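Local coordinates for protein COMB10 (Helicobacter pylori, PDB 2BHV) that is a VirB10-family core subunit of the Com type IV secretion system, with a periplasmic domain, probably serving in DNA uptake, at residues I56-A61 and P212-R217. Numbering follows the deposited sequence.
Sequences ISSQIA and PIVVIR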
loop_
_atom_site.group_PDB
_atom_site.type_symbol
_atom_site.label_atom_id
_atom_site.label_comp_id
_atom_site.label_asym_id
_atom_site.label_seq_id
_atom_site.Cartn_x
_atom_site.Cartn_y
_atom_site.Cartn_z
ATOM N N ILE A 56 15.568 -16.452 6.399
ATOM C CA ILE A 56 15.830 -15.018 6.319
ATOM C C ILE A 56 14.598 -14.248 6.801
ATOM O O ILE A 56 13.593 -14.170 6.074
ATOM C CB ILE A 56 16.097 -14.592 4.863
ATOM C CG1 ILE A 56 17.345 -15.288 4.309
ATOM C CG2 ILE A 56 16.243 -13.074 4.758
ATOM C CD1 ILE A 56 17.627 -14.955 2.842
ATOM N N SER A 57 14.671 -13.689 8.017
ATOM C CA SER A 57 13.584 -12.837 8.559
ATOM C C SER A 57 13.761 -11.351 8.173
ATOM O O SER A 57 14.890 -10.878 8.038
ATOM C CB SER A 57 13.521 -12.962 10.075
ATOM O OG SER A 57 14.748 -12.526 10.647
ATOM N N SER A 58 12.654 -10.623 8.001
ATOM C CA SER A 58 12.725 -9.226 7.503
ATOM C C SER A 58 12.936 -8.156 8.593
ATOM O O SER A 58 13.219 -6.998 8.259
ATOM C CB SER A 58 11.530 -8.855 6.601
ATOM O OG SER A 58 10.389 -8.487 7.363
ATOM N N GLN A 59 12.794 -8.521 9.873
ATOM C CA GLN A 59 13.222 -7.606 10.929
ATOM C C GLN A 59 14.736 -7.763 11.119
ATOM O O GLN A 59 15.519 -6.953 10.617
ATOM C CB GLN A 59 12.463 -7.810 12.264
ATOM C CG GLN A 59 10.987 -8.304 12.184
ATOM C CD GLN A 59 10.781 -9.706 12.845
ATOM O OE1 GLN A 59 11.121 -10.756 12.263
ATOM N NE2 GLN A 59 10.226 -9.713 14.053
ATOM N N ILE A 60 15.125 -8.811 11.842
ATOM C CA ILE A 60 16.527 -9.234 11.996
ATOM C C ILE A 60 17.313 -9.122 10.671
ATOM O O ILE A 60 16.862 -9.624 9.635
ATOM C CB ILE A 60 16.606 -10.731 12.486
ATOM C CG1 ILE A 60 15.947 -10.904 13.867
ATOM C CG2 ILE A 60 18.059 -11.288 12.418
ATOM C CD1 ILE A 60 15.379 -12.335 14.129
ATOM N N ALA A 61 18.455 -8.427 10.714
ATOM C CA ALA A 61 19.501 -8.575 9.707
ATOM C C ALA A 61 20.487 -9.593 10.281
ATOM O O ALA A 61 20.871 -9.475 11.432
ATOM C CB ALA A 61 20.180 -7.256 9.457
ATOM N N PRO A 212 5.214 -5.098 6.158
ATOM C CA PRO A 212 4.918 -6.330 6.895
ATOM C C PRO A 212 6.186 -7.101 7.192
ATOM O O PRO A 212 7.221 -6.874 6.566
ATOM C CB PRO A 212 4.027 -7.121 5.929
ATOM C CG PRO A 212 4.453 -6.668 4.563
ATOM C CD PRO A 212 5.016 -5.265 4.701
ATOM N N ILE A 213 6.112 -7.991 8.161
ATOM C CA ILE A 213 7.196 -8.906 8.391
ATOM C C ILE A 213 7.182 -9.909 7.245
ATOM O O ILE A 213 6.146 -10.473 6.903
ATOM C CB ILE A 213 7.075 -9.629 9.756
ATOM C CG1 ILE A 213 6.587 -8.665 10.848
ATOM C CG2 ILE A 213 8.417 -10.271 10.142
ATOM C CD1 ILE A 213 5.065 -8.635 11.026
ATOM N N VAL A 214 8.332 -10.084 6.623
ATOM C CA VAL A 214 8.491 -11.058 5.573
ATOM C C VAL A 214 9.563 -12.061 5.975
ATOM O O VAL A 214 10.694 -11.695 6.295
ATOM C CB VAL A 214 8.898 -10.409 4.263
ATOM C CG1 VAL A 214 9.117 -11.473 3.200
ATOM C CG2 VAL A 214 7.853 -9.438 3.821
ATOM N N VAL A 215 9.196 -13.334 5.954
ATOM C CA VAL A 215 10.151 -14.378 6.216
ATOM C C VAL A 215 10.303 -15.228 4.967
ATOM O O VAL A 215 9.313 -15.557 4.316
ATOM C CB VAL A 215 9.763 -15.236 7.457
ATOM C CG1 VAL A 215 10.577 -16.523 7.505
ATOM C CG2 VAL A 215 9.956 -14.432 8.728
ATOM N N ILE A 216 11.553 -15.535 4.624
ATOM C CA ILE A 216 11.846 -16.525 3.616
ATOM C C ILE A 216 12.326 -17.778 4.354
ATOM O O ILE A 216 13.439 -17.806 4.883
ATOM C CB ILE A 216 12.863 -15.988 2.615
ATOM C CG1 ILE A 216 12.247 -14.800 1.862
ATOM C CG2 ILE A 216 13.267 -17.076 1.628
ATOM C CD1 ILE A 216 13.228 -13.949 1.127
ATOM N N ARG A 217 11.461 -18.791 4.431
ATOM C CA ARG A 217 11.716 -19.979 5.253
ATOM C C ARG A 217 12.893 -20.803 4.753
ATOM O O ARG A 217 13.201 -20.824 3.568
ATOM C CB ARG A 217 10.476 -20.879 5.308
ATOM C CG ARG A 217 9.528 -20.625 6.482
ATOM C CD ARG A 217 8.544 -19.497 6.153
ATOM N NE ARG A 217 7.245 -19.642 6.827
ATOM C CZ ARG A 217 6.129 -20.116 6.258
ATOM N NH1 ARG A 217 6.116 -20.519 4.977
ATOM N NH2 ARG A 217 5.010 -20.182 6.979
#
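I56 and I216 face each other as an antiparallel hydrogen-bonded pair, each giving its amide to the other's carbonyl. The bond from I56 N to I216 O is 2.9 Å long and nearly straight (172°), and the return bond from I216 N to I56 O has the same length. I56 O also receives a weaker CA-H...O contact from V215 CA at 3.5 Å. One residue further, S57 and V215 make the non-hydrogen-bonded pair, with their CA atoms 4.4 Å apart.

Next along, a side chain bonds to the main chain. S58 OG accepts the amide of V214, with V214 N to S58 OG at 2.7 Å and the N-H pointing almost straight at the oxygen (176°). The hydroxyl can get there because it sits between its own backbone N and carbonyl carbon (chi1 82°), while the CA-CB bond of S58 is directed at the partner segment.

Van der Waals contacts lie on both faces. On the face of I56 and I216 the two CB atoms are 4.2 Å apart; both side chains continue onto L103 of strand 103-111, and I216 also packs on I196 of the second subunit. On the face of S57 and V215, V215 CG2 rests against S57 CA and CB. The chain of Q59, bent at chi2, crosses I213 obliquely and brings CG, CD and OE1 against the I213 CG2 methyl, OE1 lying 3.5 Å from CG2.

V215 is further bonded through its backbone to G162, which makes strand 215-216 the middle of a small three-stranded antiparallel sheet beside the larger one. The chemistry implies a short junction whose register is set by two main-chain bonds, and at the next residue pair the S58 hydroxyl accepts the amide of buried V214.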